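Local structure of heroin esterase (Rhodococcus sp., 1LZL) at residues S45-P57 and E64-A76. The protein probably hydrolyses the acetyl ester groups of heroin, as an esterase of the alpha/beta hydrolase fold. Sequence-based numbering, arbitrary orientation.
Sequences SFDGVSLRELSAP and EVKIRFVTPDNTA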
loop_
_atom_site.group_PDB
_atom_site.type_symbol
_atom_site.label_atom_id
_atom_site.label_comp_id
_atom_site.label_asym_id
_atom_site.label_seq_id
_atom_site.Cartn_x
_atom_site.Cartn_y
_atom_site.Cartn_z
ATOM N N SER A 45 -13.885 0.906 16.264
ATOM C CA SER A 45 -15.151 1.602 16.116
ATOM C C SER A 45 -15.469 1.884 14.654
ATOM O O SER A 45 -14.622 2.391 13.895
ATOM C CB SER A 45 -15.131 2.940 16.904
ATOM O OG SER A 45 -16.303 3.678 16.629
ATOM N N PHE A 46 -16.712 1.557 14.314
ATOM C CA PHE A 46 -17.261 1.851 13.009
ATOM C C PHE A 46 -18.322 2.939 13.073
ATOM O O PHE A 46 -19.147 3.131 12.203
ATOM C CB PHE A 46 -17.819 0.569 12.400
ATOM C CG PHE A 46 -16.770 -0.432 11.953
ATOM C CD1 PHE A 46 -16.080 -1.238 12.825
ATOM C CD2 PHE A 46 -16.492 -0.517 10.580
ATOM C CE1 PHE A 46 -15.121 -2.120 12.361
ATOM C CE2 PHE A 46 -15.545 -1.427 10.118
ATOM C CZ PHE A 46 -14.847 -2.241 11.004
ATOM N N ASP A 47 -18.283 3.721 14.168
ATOM C CA ASP A 47 -19.198 4.850 14.304
ATOM C C ASP A 47 -19.058 5.804 13.126
ATOM O O ASP A 47 -17.950 6.134 12.738
ATOM C CB ASP A 47 -18.956 5.630 15.602
ATOM C CG ASP A 47 -20.148 6.506 15.945
ATOM O OD1 ASP A 47 -21.299 6.008 16.005
ATOM O OD2 ASP A 47 -19.918 7.718 16.150
ATOM N N GLY A 48 -20.193 6.230 12.587
ATOM C CA GLY A 48 -20.339 7.146 11.514
ATOM C C GLY A 48 -20.023 6.560 10.152
ATOM O O GLY A 48 -19.991 7.322 9.189
ATOM N N VAL A 49 -19.769 5.280 10.000
ATOM C CA VAL A 49 -19.518 4.733 8.661
ATOM C C VAL A 49 -20.232 3.395 8.519
ATOM O O VAL A 49 -20.685 2.848 9.538
ATOM C CB VAL A 49 -18.022 4.528 8.333
ATOM C CG1 VAL A 49 -17.220 5.791 8.553
ATOM C CG2 VAL A 49 -17.439 3.370 9.150
ATOM N N SER A 50 -20.360 2.908 7.285
ATOM C CA SER A 50 -20.878 1.554 7.077
ATOM C C SER A 50 -19.982 0.802 6.074
ATOM O O SER A 50 -19.338 1.470 5.268
ATOM C CB SER A 50 -22.334 1.527 6.661
ATOM O OG SER A 50 -22.561 1.952 5.347
ATOM N N LEU A 51 -19.946 -0.504 6.179
ATOM C CA LEU A 51 -19.099 -1.366 5.347
ATOM C C LEU A 51 -19.989 -2.363 4.657
ATOM O O LEU A 51 -20.824 -3.028 5.295
ATOM C CB LEU A 51 -18.016 -2.024 6.222
ATOM C CG LEU A 51 -16.846 -2.745 5.523
ATOM C CD1 LEU A 51 -15.644 -2.912 6.420
ATOM C CD2 LEU A 51 -17.239 -4.131 5.032
ATOM N N ARG A 52 -19.814 -2.514 3.347
ATOM C CA ARG A 52 -20.522 -3.616 2.697
ATOM C C ARG A 52 -19.539 -4.218 1.690
ATOM O O ARG A 52 -18.572 -3.567 1.334
ATOM C CB ARG A 52 -21.819 -3.232 2.024
ATOM C CG ARG A 52 -21.691 -2.416 0.744
ATOM C CD ARG A 52 -23.068 -2.092 0.150
ATOM N NE ARG A 52 -22.965 -0.897 -0.691
ATOM C CZ ARG A 52 -23.112 -0.851 -1.994
ATOM N NH1 ARG A 52 -23.399 -1.973 -2.670
ATOM N NH2 ARG A 52 -22.993 0.293 -2.675
ATOM N N GLU A 53 -19.837 -5.435 1.282
ATOM C CA GLU A 53 -18.931 -6.091 0.359
ATOM C C GLU A 53 -19.374 -5.933 -1.082
ATOM O O GLU A 53 -20.530 -6.187 -1.400
ATOM C CB GLU A 53 -18.863 -7.565 0.720
ATOM C CG GLU A 53 -17.839 -8.374 -0.083
ATOM C CD GLU A 53 -17.813 -9.777 0.536
ATOM O OE1 GLU A 53 -17.348 -9.859 1.698
ATOM O OE2 GLU A 53 -18.265 -10.744 -0.110
ATOM N N LEU A 54 -18.429 -5.515 -1.919
ATOM C CA LEU A 54 -18.653 -5.470 -3.361
ATOM C C LEU A 54 -17.892 -6.638 -3.977
ATOM O O LEU A 54 -16.916 -7.157 -3.430
ATOM C CB LEU A 54 -18.129 -4.176 -4.011
ATOM C CG LEU A 54 -18.590 -2.871 -3.368
ATOM C CD1 LEU A 54 -18.032 -1.611 -4.036
ATOM C CD2 LEU A 54 -20.113 -2.851 -3.382
ATOM N N SER A 55 -18.334 -7.021 -5.185
ATOM C CA SER A 55 -17.692 -8.063 -5.947
ATOM C C SER A 55 -17.314 -7.565 -7.331
ATOM O O SER A 55 -18.179 -7.407 -8.178
ATOM C CB SER A 55 -18.740 -9.172 -6.009
ATOM O OG SER A 55 -18.239 -10.342 -6.579
ATOM N N ALA A 56 -16.039 -7.331 -7.595
ATOM C CA ALA A 56 -15.520 -6.889 -8.889
ATOM C C ALA A 56 -15.156 -8.093 -9.740
ATOM O O ALA A 56 -14.422 -9.014 -9.355
ATOM C CB ALA A 56 -14.292 -6.006 -8.669
ATOM N N PRO A 57 -15.619 -8.203 -10.984
ATOM C CA PRO A 57 -15.162 -9.300 -11.848
ATOM C C PRO A 57 -13.643 -9.270 -12.032
ATOM O O PRO A 57 -13.037 -8.212 -12.248
ATOM C CB PRO A 57 -15.915 -9.008 -13.155
ATOM C CG PRO A 57 -17.124 -8.208 -12.741
ATOM C CD PRO A 57 -16.662 -7.347 -11.601
ATOM N N GLU A 64 -13.799 -13.534 -8.907
ATOM C CA GLU A 64 -14.266 -12.254 -8.430
ATOM C C GLU A 64 -13.296 -11.734 -7.347
ATOM O O GLU A 64 -12.729 -12.532 -6.631
ATOM C CB GLU A 64 -15.677 -12.330 -7.832
ATOM C CG GLU A 64 -16.652 -13.075 -8.747
ATOM C CD GLU A 64 -17.232 -14.275 -8.008
ATOM O OE1 GLU A 64 -16.580 -15.346 -8.008
ATOM O OE2 GLU A 64 -18.312 -14.132 -7.414
ATOM N N VAL A 65 -13.129 -10.433 -7.315
ATOM C CA VAL A 65 -12.298 -9.759 -6.324
ATOM C C VAL A 65 -13.220 -9.069 -5.349
ATOM O O VAL A 65 -13.947 -8.138 -5.723
ATOM C CB VAL A 65 -11.351 -8.775 -7.028
ATOM C CG1 VAL A 65 -10.483 -8.021 -6.037
ATOM C CG2 VAL A 65 -10.490 -9.552 -8.027
ATOM N N LYS A 66 -13.164 -9.521 -4.083
ATOM C CA LYS A 66 -14.027 -8.804 -3.138
ATOM C C LYS A 66 -13.387 -7.475 -2.690
ATOM O O LYS A 66 -12.183 -7.332 -2.639
ATOM C CB LYS A 66 -14.316 -9.610 -1.878
ATOM C CG LYS A 66 -14.882 -10.990 -2.225
ATOM C CD LYS A 66 -16.214 -10.908 -2.974
ATOM C CE LYS A 66 -16.851 -12.288 -3.134
ATOM N NZ LYS A 66 -18.015 -12.248 -4.073
ATOM N N ILE A 67 -14.257 -6.513 -2.396
ATOM C CA ILE A 67 -13.907 -5.184 -1.966
ATOM C C ILE A 67 -14.666 -4.874 -0.672
ATOM O O ILE A 67 -15.898 -4.988 -0.625
ATOM C CB ILE A 67 -14.266 -4.142 -3.036
ATOM C CG1 ILE A 67 -13.481 -4.415 -4.327
ATOM C CG2 ILE A 67 -14.061 -2.725 -2.516
ATOM C CD1 ILE A 67 -14.021 -3.559 -5.480
ATOM N N ARG A 68 -13.952 -4.474 0.358
ATOM C CA ARG A 68 -14.586 -3.964 1.576
ATOM C C ARG A 68 -14.814 -2.480 1.341
ATOM O O ARG A 68 -13.877 -1.668 1.347
ATOM C CB ARG A 68 -13.712 -4.198 2.798
ATOM C CG ARG A 68 -13.419 -5.666 3.048
ATOM C CD ARG A 68 -12.537 -5.934 4.224
ATOM N NE ARG A 68 -13.024 -5.672 5.578
ATOM C CZ ARG A 68 -13.881 -6.436 6.224
ATOM N NH1 ARG A 68 -14.395 -7.517 5.641
ATOM N NH2 ARG A 68 -14.194 -6.080 7.452
ATOM N N PHE A 69 -16.070 -2.119 1.130
ATOM C CA PHE A 69 -16.451 -0.785 0.656
ATOM C C PHE A 69 -17.056 -0.015 1.814
ATOM O O PHE A 69 -18.164 -0.314 2.321
ATOM C CB PHE A 69 -17.420 -0.948 -0.511
ATOM C CG PHE A 69 -17.802 0.355 -1.183
ATOM C CD1 PHE A 69 -16.816 1.153 -1.734
ATOM C CD2 PHE A 69 -19.129 0.771 -1.298
ATOM C CE1 PHE A 69 -17.109 2.344 -2.403
ATOM C CE2 PHE A 69 -19.450 1.961 -1.930
ATOM C CZ PHE A 69 -18.435 2.755 -2.457
ATOM N N VAL A 70 -16.308 0.955 2.285
ATOM C CA VAL A 70 -16.559 1.778 3.451
ATOM C C VAL A 70 -17.124 3.113 3.008
ATOM O O VAL A 70 -16.509 3.833 2.192
ATOM C CB VAL A 70 -15.299 1.970 4.308
ATOM C CG1 VAL A 70 -15.638 2.683 5.631
ATOM C CG2 VAL A 70 -14.619 0.627 4.594
ATOM N N THR A 71 -18.305 3.443 3.521
ATOM C CA THR A 71 -18.892 4.740 3.146
ATOM C C THR A 71 -19.271 5.561 4.374
ATOM O O THR A 71 -19.641 5.048 5.432
ATOM C CB THR A 71 -20.107 4.552 2.225
ATOM O OG1 THR A 71 -20.997 3.617 2.864
ATOM C CG2 THR A 71 -19.697 3.909 0.904
ATOM N N PRO A 72 -19.162 6.865 4.303
ATOM C CA PRO A 72 -19.515 7.659 5.482
ATOM C C PRO A 72 -21.035 7.775 5.590
ATOM O O PRO A 72 -21.709 7.868 4.569
ATOM C CB PRO A 72 -18.920 9.018 5.142
ATOM C CG PRO A 72 -18.825 9.070 3.662
ATOM C CD PRO A 72 -18.686 7.685 3.145
ATOM N N ASP A 73 -21.604 7.761 6.772
ATOM C CA ASP A 73 -23.072 7.898 6.863
ATOM C C ASP A 73 -23.512 9.330 6.582
ATOM O O ASP A 73 -22.718 10.271 6.680
ATOM C CB ASP A 73 -23.534 7.458 8.251
ATOM C CG ASP A 73 -23.194 6.003 8.548
ATOM O OD1 ASP A 73 -22.937 5.193 7.628
ATOM O OD2 ASP A 73 -23.207 5.683 9.764
ATOM N N ASN A 74 -24.760 9.602 6.239
ATOM C CA ASN A 74 -25.260 10.969 6.119
ATOM C C ASN A 74 -24.613 11.710 4.969
ATOM O O ASN A 74 -24.324 12.910 5.131
ATOM C CB ASN A 74 -24.930 11.864 7.316
ATOM C CG ASN A 74 -25.793 11.753 8.534
ATOM O OD1 ASN A 74 -25.630 10.789 9.291
ATOM N ND2 ASN A 74 -26.675 12.725 8.726
ATOM N N THR A 75 -24.314 11.101 3.829
ATOM C CA THR A 75 -23.422 11.998 3.042
ATOM C C THR A 75 -24.000 12.165 1.658
ATOM O O THR A 75 -24.195 11.137 1.007
ATOM C CB THR A 75 -22.007 11.414 3.143
ATOM O OG1 THR A 75 -21.564 11.652 4.506
ATOM C CG2 THR A 75 -21.007 12.099 2.247
ATOM N N ALA A 76 -24.271 13.418 1.303
ATOM C CA ALA A 76 -24.998 13.721 0.083
ATOM C C ALA A 76 -24.451 12.950 -1.105
ATOM O O ALA A 76 -25.226 12.354 -1.882
ATOM C CB ALA A 76 -25.001 15.225 -0.174
HETATM O O HOH W 1 -22.771 4.986 5.113
HETATM O O HOH W 2 -14.346 -8.971 2.949
#
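L54 lays its methyl CD1 over one face of the F69 ring, 3.9 Å from the ring centroid and 27° off its normal, a CH-pi contact that suits a branched aliphatic beside a flat aromatic. With CG anti to the backbone N (chi1 -175°), F69 turns its ring so that one face lies against that methyl. On the same face of the sheet, L54 CB lies 4.0 Å from I67 CB, and the small A56 leaves room for I67 CD1; Y139 of helix 128-142 touches L54 and A56. V49, L51 and V70 form an apolar group on the other face, where A106 of helix 99-109 touches both valines. Strands 49-56 and 65-72 make the antiparallel hairpin at one edge of the central sheet of the alpha/beta hydrolase fold; 49-56 is outermost, and 65-72 continues inward to strand 112-116. Paired bonds such as R52 N to F69 O, 2.9 Å, run through the hairpin. L51 puts both methyls against one face of the R68 guanidinium, CD2 over its centre and CD1 nearer NH2, while NH2 forms a salt bridge with D99 and NH1 donates to a water that bonds E53 only weakly. K66, bent at chi2, runs its CD past E53 OE2 at 3.5 Å, long enough to carry NZ on to S55 OG, to which it donates at 3.2 Å in one of two S55 conformers. Were K66 an alanine, the E53 carboxylate would probably lose the nearer of two neighbouring positive charges, and S55 OG, in that conformer, its donor. At the other end, G48 adopts the positive phi of a type II turn, and its O receives D73 N in a nearly straight bond (176°). There a water bonds T71 OG1 and, in one S50 conformer, S50 OG; its approach to D73 OD1 is doubtfully short.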